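Local coordinates for nisin biosynthesis protein nisC (PDB 2G0D) that cyclises the nisin precursor during lantibiotic biosynthesis, closing its thioether rings at a zinc-containing site within an alpha toroid, at residues A[79-84]-A[396-401]; A[139-144]-A[212-217]; A[146-151]-A[219-224]; A[165-170]-A[229-234]; A[394-397]-A[402-405]. All coordinates share one frame; numbering follows the deposited sequence.

Contacts 2, 3 and 4 interleave along the chain and join neighbouring helices of the toroid. Contacts 2 and 3 both join helix 140-147 to helix 208-221, with centres 10 Å apart, and contact 4 joins the helices that come next in the chain, its centre 11 Å from that of contact 2. Contacts 1 and 5 share R396 and Q397 in the C-terminal loop, which meets contact 2 at Y217 and contact 3 through the salt bridge of K221 with D404. Contact 1 comes near the zinc held by C278, C324 and H325: the side chain of L399 is about 9 Å from the metal. Contact 4 lies further out, its centre 21 Å from that of contact 1.

Contact 1 (A[79-84]-A[396-401]); sequences GSLYSG and RQALLL
The phenol of Y82 comes edge-on against the peptide of A398. Its hydroxyl gives a short hydrogen bond, OH to A398 O 2.6 Å. The carbonyl oxygen lies in the plane of the Y82 ring, whereas the hydroxyl stands above the carbonyl plane, 67° out of it, so the bond reaches the oxygen from over the peptide and not along a lone pair. Aliphatic groups pack beside the buried hydroxyl: A398 CB and L399 CD2 are each 3.6 Å from Y82 OH.

L81 adds an apolar approach to the same carbonyl. With CG anti to the backbone N (chi1 180°), the side chain reaches across until CD2 is 3.7 Å from A398 O.

Both backbones are tightly turned. S80 OG accepts from S83 N at 3.0 Å, an ST motif, just ahead of G84, the N-cap of helix 85-92. On the other side R396 O takes the N-H groups of L399 and L401 from opposite faces of its plane, where the 3-10 turn gives way to loop.

L90 of helix 85-92 packs on both L81 and A398, and W277 NE1 bonds to L399 O. Beyond them, L400 rests on C213 of helix 208-221 and L401 on helix 327-341, so the 396-401 loop is wedged among three helices, deep in the toroid.

Contact 2 (A[139-144]-A[212-217]); sequences GLSGIL and GCILAY
S141 is the first residue of 139-144 to meet the other helix, two residues past G139, the N-cap of helix 140-147. Its CA comes within 6.1 Å of I214 CA, and both its backbone and its side chain touch the isoleucine. S141 O lies 3.4 Å from I214 CG1 and also has CD1 of that residue close by, while S141 OG lies 3.7 Å from I214 CG2. The two branches of I214 therefore divide the serine between them: the CG1-CD1 arm passes the outer end of the carbonyl oxygen, and the CG2 methyl sits against the hydroxymethyl group. This follows from the first torsion of I214, which puts CG1 anti to the backbone N (chi1 -151°) and leaves CG2 in the crowded position between N and the carbonyl carbon. S141 OG is satisfied by a hydrogen bond with Y134 O of the preceding helix 131-134.

I143 points away and packs on helix 100-122. One turn on from the serine, L144 points back at I214. The two side chains cross obliquely, L144 CD2 lying 3.8 Å from I214 CG1. L166 of helix 156-168 covers S141 and I214, and I162 of that helix touches L144, so the isoleucine is closed in from a third helix.

With no polar bond between the segments, the contact probably rests on dispersion and fit: a single branched side chain fits over one helical turn, and the one polar side chain in the contact spends its hydroxyl outside both segments.

Contact 3 (A[146-151]-A[219-224]); sequences YLLLIN and HIKGYS
L148 and Y223 make the apolar half of this contact. L148 CD2 lies 3.8 Å from Y223 CD2, approaching the ring obliquely, and the two side chains slide past each other in opposite directions. The polar half belongs to K221, whose chain bends at chi2 and chi3 and brings CE up to the outer end of the L148 carbonyl, 3.4 Å from L148 O. The ammonium does not bond to that oxygen directly; a water does the joining. It donates to L148 O at 2.7 Å, and accepts from K221 NZ and from N151 ND2, each at 2.8 Å. One water thus serves a backbone acceptor on one segment and side-chain donors from both.

In the next shell, K221 NZ has a salt bridge with D404, which fixes the lysine end from the C-terminal loop, and Y223 OH bonds to D156. K159 and I163 of helix 156-168 pack on the Y223 ring. The carbonyl of L148 lies in a type I turn from L147 to I150, with I150 N bonded back to L147 O at 2.9 Å.

Further back, the course of the second segment is set by G222. It takes a positive phi of 113°, a backbone shape that suits glycine, and turns the chain away from the helix axis so that Y223 faces L148. With two bonds back into the last turn of helix 208-221, this is a Schellman motif, the classic glycine-bearing C-terminal stop of a helix, placed here beside the L147-I150 turn in an alpha toroid.

Contact 4 (A[165-170]-A[229-234]); sequences FLSNLT and LSALQK
A231 takes the close packing. Its CB sits in the bend between S167 and T170, 3.7 Å from both CA and CB of S167, and the small side chains let the backbones come near, with S167 CA 5.1 Å from A231 CA. T170 OG1 also approaches A231 CB, to 3.4 Å, roughly at a right angle to the serine, with T170 CG2 also in van der Waals range. The hydroxyls that touch the methyl find their bonds within their own helix end: S167 OG pairs with I163 O one turn back, and T170 OG1 with S167 O.

In the alpha toroid these are the end of helix 156-168 and the body of helix 226-242. L215 of helix 208-221 touches both S167 and A231, so a third helix lies against the pair.

Hydrogen bonds make up the rest, and T170 is in several of them. As a donor, OG1 reaches S167 O at 2.7 Å, lying in the carbonyl plane with a C=O...donor angle of 153°. A first torsion of 75° sets OG1 between the backbone N and the carbonyl carbon and turns it back toward its own helix. S167 O also takes T170 N at 2.9 Å, so one oxygen is gripped twice by the same residue. As an acceptor, T170 O receives the one bond across the contact, from K234 NZ at 2.7 Å, nearly along the C=O axis. The lysine is extended beyond CG and arrives end-on, with CE 3.2 Å from T170 O. Its positive charge near the C-terminal end of helix 156-168 would be expected to suit the partial negative charge of the carbonyls there.

Contact 5 (A[394-397]-A[402-405]); sequences YWRQ and FDDF
R396 and D403 form a salt bridge that closes the turn-rich C-terminal loop of the toroid, after helix 376-387. The first segment winds as a 3-10 turn and the second as a type I turn from F402 to F405, where F405 N bonds to F402 O.

R396 NH2 donates to D403 OD2 at 2.9 Å, with an N-H...O angle of 157°. The carboxylate oxygen uses its syn lone pair and sits at the edge of the guanidinium, in its plane, although the planes of the two groups are 65° apart. Both charges have further partners: R396 NE is paired with E332, and D403 OD1 with R339 of helix 327-341. R396 and D403 are thus bridged to each other, and each to one residue of helix 327-341; the alternating charges probably offset one another around the buried R396.

Q397 and F402 meet without a bond between them. The side chains cross at about a right angle, the amide carbon CD of Q397 coming to the edge of the ring, 3.8 Å from F402 CE1. Backbone groups find partners nearby: Q397 O bonds with S145 OG, and F402 N with Y290 OH. D404 OD2 takes both Y217 OH and the ammonium of K221, and the Y217 ring also stacks on F402.

Before leaving for D403, the R396 chain crosses W395, with CG 3.8 Å above the indole plane, over its centre.

Contact 1 (A[79-84]-A[396-401])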
# COMPACT_ATOMS: atom_id res chain seq x y z
N GLY A 79 10.57 3.14 11.06
CA GLY A 79 9.17 3.35 11.39
C GLY A 79 8.24 2.97 10.23
O GLY A 79 7.06 3.22 10.30
N SER A 80 8.77 2.31 9.20
CA SER A 80 8.09 2.16 7.92
C SER A 80 6.86 1.24 7.96
O SER A 80 6.77 0.34 8.78
CB SER A 80 9.08 1.68 6.86
OG SER A 80 9.24 0.28 6.90
N LEU A 81 5.91 1.50 7.07
CA LEU A 81 4.70 0.66 6.97
C LEU A 81 5.04 -0.83 6.74
O LEU A 81 4.53 -1.69 7.46
CB LEU A 81 3.75 1.17 5.87
CG LEU A 81 2.42 0.41 5.61
CD1 LEU A 81 1.48 0.41 6.83
CD2 LEU A 81 1.66 0.98 4.41
N TYR A 82 5.88 -1.13 5.75
CA TYR A 82 6.10 -2.52 5.35
C TYR A 82 7.25 -3.23 6.04
O TYR A 82 7.29 -4.45 6.02
CB TYR A 82 6.17 -2.68 3.82
CG TYR A 82 4.78 -2.78 3.20
CD1 TYR A 82 4.03 -1.65 2.94
CD2 TYR A 82 4.21 -4.03 2.90
CE1 TYR A 82 2.75 -1.74 2.40
CE2 TYR A 82 2.93 -4.14 2.37
CZ TYR A 82 2.22 -2.99 2.11
OH TYR A 82 0.96 -3.09 1.58
N SER A 83 8.19 -2.48 6.62
CA SER A 83 9.32 -3.10 7.35
C SER A 83 9.43 -2.66 8.80
O SER A 83 10.17 -3.28 9.56
CB SER A 83 10.66 -2.81 6.67
OG SER A 83 10.64 -3.27 5.35
N GLY A 84 8.74 -1.60 9.19
CA GLY A 84 9.00 -1.00 10.49
C GLY A 84 7.83 -0.93 11.45
O GLY A 84 6.90 -1.74 11.37
N ARG A 396 -6.38 -3.35 5.04
CA ARG A 396 -6.55 -2.62 3.75
C ARG A 396 -5.81 -1.30 3.65
O ARG A 396 -5.46 -0.86 2.54
CB ARG A 396 -8.04 -2.40 3.45
CG ARG A 396 -8.71 -3.62 2.83
CD ARG A 396 -10.27 -3.49 2.79
NE ARG A 396 -10.86 -4.70 2.19
CZ ARG A 396 -12.14 -5.08 2.27
NH1 ARG A 396 -12.49 -6.22 1.68
NH2 ARG A 396 -13.06 -4.35 2.94
N GLN A 397 -5.58 -0.67 4.82
CA GLN A 397 -4.82 0.57 4.93
C GLN A 397 -3.45 0.43 4.30
O GLN A 397 -2.93 1.38 3.72
CB GLN A 397 -4.65 0.97 6.40
CG GLN A 397 -4.44 2.48 6.64
CD GLN A 397 -5.72 3.32 6.40
OE1 GLN A 397 -5.70 4.58 6.45
NE2 GLN A 397 -6.82 2.65 6.14
N ALA A 398 -2.85 -0.75 4.43
CA ALA A 398 -1.50 -1.00 3.93
C ALA A 398 -1.43 -0.96 2.40
O ALA A 398 -0.35 -0.81 1.82
CB ALA A 398 -1.01 -2.35 4.44
N LEU A 399 -2.58 -1.11 1.75
CA LEU A 399 -2.71 -1.09 0.29
C LEU A 399 -3.31 0.20 -0.22
O LEU A 399 -3.60 0.32 -1.40
CB LEU A 399 -3.58 -2.28 -0.17
CG LEU A 399 -3.02 -3.69 0.03
CD1 LEU A 399 -4.01 -4.76 -0.49
CD2 LEU A 399 -1.70 -3.85 -0.69
N LEU A 400 -3.52 1.16 0.69
CA LEU A 400 -4.22 2.43 0.39
C LEU A 400 -5.60 2.18 -0.15
O LEU A 400 -6.08 2.88 -1.07
CB LEU A 400 -3.43 3.34 -0.59
CG LEU A 400 -1.94 3.64 -0.36
CD1 LEU A 400 -1.44 4.66 -1.41
CD2 LEU A 400 -1.61 4.11 1.08
N LEU A 401 -6.28 1.21 0.45
CA LEU A 401 -7.67 0.94 0.13
C LEU A 401 -8.44 1.46 1.31
O LEU A 401 -8.39 0.87 2.40
CB LEU A 401 -7.90 -0.55 -0.10
CG LEU A 401 -7.03 -1.13 -1.21
CD1 LEU A 401 -7.23 -2.68 -1.37
CD2 LEU A 401 -7.20 -0.39 -2.57

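Contact 2 (A[139-144]-A[212-217])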
# COMPACT_ATOMS: atom_id res chain seq x y z
N GLY A 139 8.57 4.51 2.94
CA GLY A 139 8.64 5.96 3.22
C GLY A 139 7.43 6.58 3.91
O GLY A 139 6.58 5.87 4.46
N LEU A 140 7.34 7.90 3.85
CA LEU A 140 6.44 8.68 4.68
C LEU A 140 4.97 8.53 4.29
O LEU A 140 4.09 8.65 5.15
CB LEU A 140 6.83 10.16 4.65
CG LEU A 140 8.19 10.58 5.27
CD1 LEU A 140 8.37 12.10 5.30
CD2 LEU A 140 8.35 10.05 6.68
N SER A 141 4.71 8.29 2.99
CA SER A 141 3.32 8.11 2.50
C SER A 141 2.65 6.91 3.20
O SER A 141 1.53 7.03 3.73
CB SER A 141 3.30 7.88 0.99
OG SER A 141 3.59 9.07 0.29
N GLY A 142 3.34 5.77 3.20
CA GLY A 142 2.90 4.57 3.90
C GLY A 142 2.72 4.78 5.40
O GLY A 142 1.74 4.35 5.99
N ILE A 143 3.67 5.47 6.02
CA ILE A 143 3.57 5.81 7.46
C ILE A 143 2.34 6.67 7.74
O ILE A 143 1.61 6.39 8.69
CB ILE A 143 4.86 6.49 7.98
CG1 ILE A 143 5.99 5.45 8.07
CG2 ILE A 143 4.63 7.16 9.36
CD1 ILE A 143 7.39 6.04 8.46
N LEU A 144 2.11 7.68 6.91
CA LEU A 144 0.93 8.55 7.02
C LEU A 144 -0.39 7.76 6.88
O LEU A 144 -1.37 8.05 7.53
CB LEU A 144 1.04 9.69 5.99
CG LEU A 144 0.01 10.84 5.98
CD1 LEU A 144 -0.15 11.49 7.36
CD2 LEU A 144 0.38 11.86 4.95
N GLY A 212 0.07 11.13 -4.29
CA GLY A 212 -1.25 11.65 -4.64
C GLY A 212 -2.39 11.05 -3.83
O GLY A 212 -3.20 11.78 -3.27
N CYS A 213 -2.44 9.71 -3.75
CA CYS A 213 -3.47 9.03 -2.96
C CYS A 213 -3.44 9.47 -1.52
O CYS A 213 -4.50 9.74 -0.94
CB CYS A 213 -3.32 7.50 -3.03
SG CYS A 213 -3.74 6.78 -4.66
N ILE A 214 -2.24 9.53 -0.93
CA ILE A 214 -2.16 9.84 0.50
C ILE A 214 -2.57 11.28 0.78
O ILE A 214 -3.22 11.57 1.79
CB ILE A 214 -0.79 9.41 1.17
CG1 ILE A 214 -1.00 9.09 2.66
CG2 ILE A 214 0.30 10.49 1.01
CD1 ILE A 214 -1.99 7.91 2.92
N LEU A 215 -2.22 12.19 -0.14
CA LEU A 215 -2.69 13.58 -0.01
C LEU A 215 -4.19 13.78 -0.15
O LEU A 215 -4.76 14.65 0.53
CB LEU A 215 -1.97 14.50 -1.00
CG LEU A 215 -0.46 14.61 -0.77
CD1 LEU A 215 0.15 15.41 -1.91
CD2 LEU A 215 -0.08 15.23 0.60
N ALA A 216 -4.81 13.02 -1.06
CA ALA A 216 -6.25 13.03 -1.21
C ALA A 216 -6.91 12.49 0.07
O ALA A 216 -7.85 13.09 0.59
CB ALA A 216 -6.67 12.20 -2.43
N TYR A 217 -6.41 11.34 0.54
CA TYR A 217 -6.93 10.73 1.78
C TYR A 217 -6.77 11.65 2.97
O TYR A 217 -7.72 11.82 3.71
CB TYR A 217 -6.30 9.36 2.05
CG TYR A 217 -6.84 8.61 3.26
CD1 TYR A 217 -8.20 8.30 3.37
CD2 TYR A 217 -5.98 8.17 4.28
CE1 TYR A 217 -8.70 7.60 4.47
CE2 TYR A 217 -6.48 7.46 5.37
CZ TYR A 217 -7.82 7.17 5.45
OH TYR A 217 -8.30 6.47 6.54

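Contact 3 (A[146-151]-A[219-224])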
# COMPACT_ATOMS: atom_id res chain seq x y z
N TYR A 146 -1.09 4.75 7.92
CA TYR A 146 -1.32 4.28 9.28
C TYR A 146 -1.69 5.42 10.23
O TYR A 146 -2.69 5.32 10.95
CB TYR A 146 -0.12 3.50 9.85
CG TYR A 146 -0.23 3.33 11.36
CD1 TYR A 146 -1.13 2.41 11.92
CD2 TYR A 146 0.52 4.12 12.23
CE1 TYR A 146 -1.27 2.29 13.31
CE2 TYR A 146 0.38 4.01 13.62
CZ TYR A 146 -0.52 3.10 14.16
OH TYR A 146 -0.65 2.98 15.54
N LEU A 147 -0.90 6.50 10.23
CA LEU A 147 -1.13 7.63 11.16
C LEU A 147 -2.54 8.19 11.08
O LEU A 147 -3.12 8.48 12.12
CB LEU A 147 -0.08 8.75 11.01
CG LEU A 147 1.36 8.36 11.42
CD1 LEU A 147 2.35 9.46 10.99
CD2 LEU A 147 1.48 8.07 12.91
N LEU A 148 -3.09 8.28 9.85
CA LEU A 148 -4.42 8.86 9.62
C LEU A 148 -5.61 8.07 10.21
O LEU A 148 -6.73 8.58 10.28
CB LEU A 148 -4.64 9.15 8.13
CG LEU A 148 -3.78 10.31 7.60
CD1 LEU A 148 -3.76 10.28 6.08
CD2 LEU A 148 -4.26 11.69 8.11
N LEU A 149 -5.34 6.86 10.66
CA LEU A 149 -6.31 6.07 11.43
C LEU A 149 -6.35 6.45 12.91
O LEU A 149 -7.26 6.02 13.61
CB LEU A 149 -5.95 4.57 11.33
CG LEU A 149 -6.12 3.88 9.97
CD1 LEU A 149 -5.56 2.47 10.08
CD2 LEU A 149 -7.62 3.88 9.52
N ILE A 150 -5.36 7.20 13.40
CA ILE A 150 -5.38 7.63 14.79
C ILE A 150 -6.09 8.97 14.89
O ILE A 150 -5.67 9.96 14.28
CB ILE A 150 -3.94 7.75 15.39
CG1 ILE A 150 -3.10 6.49 15.13
CG2 ILE A 150 -4.00 8.06 16.87
CD1 ILE A 150 -1.62 6.70 15.44
N ASN A 151 -7.16 9.02 15.68
CA ASN A 151 -7.93 10.26 15.84
C ASN A 151 -7.41 11.20 16.94
O ASN A 151 -7.84 12.34 17.03
CB ASN A 151 -9.43 9.97 16.01
CG ASN A 151 -10.03 9.22 14.82
OD1 ASN A 151 -10.64 8.17 15.00
ND2 ASN A 151 -9.83 9.73 13.61
N HIS A 219 -6.67 14.99 2.90
CA HIS A 219 -7.73 15.99 2.74
C HIS A 219 -9.11 15.54 3.26
O HIS A 219 -9.73 16.27 4.02
CB HIS A 219 -7.86 16.48 1.29
CG HIS A 219 -8.97 17.47 1.10
ND1 HIS A 219 -10.11 17.19 0.38
CD2 HIS A 219 -9.13 18.73 1.58
CE1 HIS A 219 -10.91 18.25 0.38
NE2 HIS A 219 -10.34 19.19 1.11
N ILE A 220 -9.59 14.36 2.86
CA ILE A 220 -10.89 13.90 3.35
C ILE A 220 -10.87 13.65 4.86
O ILE A 220 -11.91 13.76 5.52
CB ILE A 220 -11.48 12.66 2.57
CG1 ILE A 220 -10.65 11.39 2.79
CG2 ILE A 220 -11.75 12.97 1.10
CD1 ILE A 220 -11.21 10.52 3.91
N LYS A 221 -9.69 13.34 5.41
CA LYS A 221 -9.57 13.14 6.85
C LYS A 221 -9.59 14.45 7.66
O LYS A 221 -9.78 14.42 8.88
CB LYS A 221 -8.34 12.30 7.18
CG LYS A 221 -8.45 10.81 6.77
CD LYS A 221 -9.74 10.17 7.36
CE LYS A 221 -9.42 9.02 8.22
NZ LYS A 221 -10.60 8.52 8.96
N GLY A 222 -9.42 15.58 6.97
CA GLY A 222 -9.47 16.92 7.58
C GLY A 222 -8.12 17.63 7.59
O GLY A 222 -7.99 18.71 8.14
N TYR A 223 -7.13 17.00 6.95
CA TYR A 223 -5.75 17.49 6.92
C TYR A 223 -5.33 17.88 5.50
O TYR A 223 -4.90 17.02 4.70
CB TYR A 223 -4.80 16.42 7.50
CG TYR A 223 -5.15 15.96 8.90
CD1 TYR A 223 -4.61 16.60 10.04
CD2 TYR A 223 -6.03 14.90 9.10
CE1 TYR A 223 -4.94 16.16 11.33
CE2 TYR A 223 -6.36 14.46 10.38
CZ TYR A 223 -5.82 15.08 11.48
OH TYR A 223 -6.20 14.62 12.73
N SER A 224 -5.48 19.16 5.19
CA SER A 224 -5.00 19.73 3.93
C SER A 224 -4.86 21.22 4.04
O SER A 224 -5.43 21.83 4.93
CB SER A 224 -5.96 19.40 2.79
OG SER A 224 -7.22 20.00 3.00
O HOH W 1 -9.21 8.11 11.35

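Contact 4 (A[165-170]-A[229-234])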
# COMPACT_ATOMS: atom_id res chain seq x y z
N PHE A 165 5.77 18.22 3.89
CA PHE A 165 6.98 17.64 3.32
C PHE A 165 6.74 16.90 2.00
O PHE A 165 7.49 17.09 1.03
CB PHE A 165 7.66 16.72 4.34
CG PHE A 165 8.83 15.97 3.79
CD1 PHE A 165 10.12 16.51 3.87
CD2 PHE A 165 8.66 14.72 3.20
CE1 PHE A 165 11.21 15.81 3.37
CE2 PHE A 165 9.75 14.01 2.69
CZ PHE A 165 11.02 14.56 2.78
N LEU A 166 5.71 16.05 1.95
CA LEU A 166 5.34 15.40 0.70
C LEU A 166 4.95 16.40 -0.41
O LEU A 166 5.49 16.32 -1.52
CB LEU A 166 4.23 14.35 0.92
CG LEU A 166 4.54 13.15 1.84
CD1 LEU A 166 3.26 12.28 2.16
CD2 LEU A 166 5.70 12.31 1.30
N SER A 167 4.01 17.31 -0.13
CA SER A 167 3.57 18.33 -1.11
C SER A 167 4.74 19.10 -1.72
O SER A 167 4.78 19.31 -2.94
CB SER A 167 2.61 19.35 -0.47
OG SER A 167 1.47 18.69 0.09
N ASN A 168 5.67 19.51 -0.87
CA ASN A 168 6.85 20.23 -1.31
C ASN A 168 7.74 19.44 -2.29
O ASN A 168 8.44 20.02 -3.10
CB ASN A 168 7.66 20.71 -0.11
CG ASN A 168 8.86 21.53 -0.51
OD1 ASN A 168 8.73 22.67 -0.97
ND2 ASN A 168 10.04 20.96 -0.34
N LEU A 169 7.67 18.11 -2.22
CA LEU A 169 8.42 17.27 -3.16
C LEU A 169 7.81 17.28 -4.56
O LEU A 169 8.42 16.77 -5.50
CB LEU A 169 8.56 15.83 -2.64
CG LEU A 169 9.45 15.65 -1.39
CD1 LEU A 169 9.42 14.22 -0.93
CD2 LEU A 169 10.90 16.13 -1.60
N THR A 170 6.63 17.88 -4.71
CA THR A 170 6.01 17.97 -6.03
C THR A 170 6.40 19.29 -6.74
O THR A 170 6.01 19.53 -7.89
CB THR A 170 4.46 17.80 -5.97
OG1 THR A 170 3.86 18.99 -5.45
CG2 THR A 170 4.08 16.62 -5.09
N LEU A 229 -3.34 20.47 -1.63
CA LEU A 229 -4.35 20.37 -2.71
C LEU A 229 -3.74 20.71 -4.06
O LEU A 229 -4.07 20.07 -5.07
CB LEU A 229 -5.58 21.25 -2.42
CG LEU A 229 -6.53 20.77 -1.30
CD1 LEU A 229 -7.59 21.82 -0.95
CD2 LEU A 229 -7.22 19.45 -1.61
N SER A 230 -2.83 21.68 -4.09
CA SER A 230 -2.08 21.97 -5.30
C SER A 230 -1.12 20.84 -5.67
O SER A 230 -0.85 20.61 -6.85
CB SER A 230 -1.34 23.32 -5.21
OG SER A 230 -2.26 24.38 -4.96
N ALA A 231 -0.58 20.15 -4.67
CA ALA A 231 0.30 18.98 -4.95
C ALA A 231 -0.50 17.84 -5.58
O ALA A 231 -0.04 17.20 -6.53
CB ALA A 231 0.98 18.52 -3.68
N LEU A 232 -1.68 17.60 -5.05
CA LEU A 232 -2.59 16.58 -5.57
C LEU A 232 -3.01 16.87 -7.01
O LEU A 232 -2.94 15.99 -7.87
CB LEU A 232 -3.83 16.51 -4.67
CG LEU A 232 -4.96 15.56 -5.05
CD1 LEU A 232 -4.43 14.13 -5.22
CD2 LEU A 232 -6.10 15.62 -4.01
N GLN A 233 -3.46 18.11 -7.26
CA GLN A 233 -3.82 18.57 -8.60
C GLN A 233 -2.69 18.39 -9.62
O GLN A 233 -2.92 17.85 -10.71
CB GLN A 233 -4.25 20.04 -8.55
CG GLN A 233 -5.25 20.40 -9.60
CD GLN A 233 -6.69 20.08 -9.18
OE1 GLN A 233 -7.40 19.36 -9.89
NE2 GLN A 233 -7.12 20.64 -8.04
N LYS A 234 -1.49 18.84 -9.26
CA LYS A 234 -0.30 18.70 -10.11
C LYS A 234 0.01 17.24 -10.45
O LYS A 234 0.30 16.91 -11.60
CB LYS A 234 0.92 19.34 -9.43
CG LYS A 234 2.22 19.10 -10.19
CD LYS A 234 3.26 20.18 -9.92
CE LYS A 234 4.51 19.87 -10.74
NZ LYS A 234 5.70 20.66 -10.31

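Contact 5 (A[394-397]-A[402-405])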
# COMPACT_ATOMS: atom_id res chain seq x y z
N TYR A 394 -7.46 -3.38 10.21
CA TYR A 394 -7.21 -2.32 9.23
C TYR A 394 -6.24 -2.73 8.14
O TYR A 394 -5.53 -1.88 7.59
CB TYR A 394 -6.75 -1.01 9.93
CG TYR A 394 -7.77 -0.44 10.90
CD1 TYR A 394 -8.70 0.50 10.49
CD2 TYR A 394 -7.81 -0.88 12.22
CE1 TYR A 394 -9.67 1.02 11.39
CE2 TYR A 394 -8.76 -0.41 13.13
CZ TYR A 394 -9.68 0.55 12.70
OH TYR A 394 -10.59 1.03 13.63
N TRP A 395 -6.19 -4.01 7.80
CA TRP A 395 -5.20 -4.51 6.82
C TRP A 395 -5.20 -3.75 5.50
O TRP A 395 -4.13 -3.54 4.90
CB TRP A 395 -5.36 -6.01 6.52
CG TRP A 395 -6.59 -6.41 5.72
CD1 TRP A 395 -7.89 -6.55 6.20
CD2 TRP A 395 -6.64 -6.80 4.33
NE1 TRP A 395 -8.71 -6.98 5.19
CE2 TRP A 395 -7.98 -7.14 4.04
CE3 TRP A 395 -5.67 -6.90 3.31
CZ2 TRP A 395 -8.40 -7.56 2.76
CZ3 TRP A 395 -6.08 -7.32 2.04
CH2 TRP A 395 -7.44 -7.64 1.78
N ARG A 396 -6.38 -3.35 5.04
CA ARG A 396 -6.55 -2.62 3.75
C ARG A 396 -5.81 -1.30 3.65
O ARG A 396 -5.46 -0.86 2.54
CB ARG A 396 -8.04 -2.40 3.45
CG ARG A 396 -8.71 -3.62 2.83
CD ARG A 396 -10.27 -3.49 2.79
NE ARG A 396 -10.86 -4.70 2.19
CZ ARG A 396 -12.14 -5.08 2.27
NH1 ARG A 396 -12.49 -6.22 1.68
NH2 ARG A 396 -13.06 -4.35 2.94
N GLN A 397 -5.58 -0.67 4.82
CA GLN A 397 -4.82 0.57 4.93
C GLN A 397 -3.45 0.43 4.30
O GLN A 397 -2.93 1.38 3.72
CB GLN A 397 -4.65 0.97 6.40
CG GLN A 397 -4.44 2.48 6.64
CD GLN A 397 -5.72 3.32 6.40
OE1 GLN A 397 -5.70 4.58 6.45
NE2 GLN A 397 -6.82 2.65 6.14
N PHE A 402 -9.11 2.59 1.11
CA PHE A 402 -9.65 3.40 2.21
C PHE A 402 -11.18 3.26 2.25
O PHE A 402 -11.90 4.02 1.58
CB PHE A 402 -9.24 4.86 1.98
CG PHE A 402 -7.74 5.10 1.94
CD1 PHE A 402 -6.90 4.64 2.98
CD2 PHE A 402 -7.17 5.86 0.91
CE1 PHE A 402 -5.51 4.88 2.97
CE2 PHE A 402 -5.78 6.11 0.87
CZ PHE A 402 -4.95 5.64 1.94
N ASP A 403 -11.65 2.28 3.04
CA ASP A 403 -13.06 1.95 3.20
C ASP A 403 -13.83 3.10 3.82
O ASP A 403 -15.05 3.19 3.61
CB ASP A 403 -13.28 0.72 4.09
CG ASP A 403 -12.90 -0.59 3.41
OD1 ASP A 403 -12.46 -0.59 2.22
OD2 ASP A 403 -13.02 -1.64 4.10
N ASP A 404 -13.12 3.96 4.55
CA ASP A 404 -13.71 5.15 5.22
C ASP A 404 -13.63 6.44 4.42
O ASP A 404 -13.95 7.52 4.95
CB ASP A 404 -13.04 5.36 6.58
CG ASP A 404 -11.53 5.69 6.45
OD1 ASP A 404 -10.89 5.29 5.45
OD2 ASP A 404 -10.98 6.33 7.37
N PHE A 405 -13.22 6.35 3.16
CA PHE A 405 -12.95 7.51 2.34
C PHE A 405 -14.15 8.47 2.28
O PHE A 405 -13.97 9.68 2.12
CB PHE A 405 -12.52 7.11 0.91
CG PHE A 405 -11.71 8.18 0.20
CD1 PHE A 405 -10.32 8.22 0.34
CD2 PHE A 405 -12.34 9.16 -0.56
CE1 PHE A 405 -9.55 9.25 -0.28
CE2 PHE A 405 -11.59 10.18 -1.18
CZ PHE A 405 -10.19 10.22 -1.02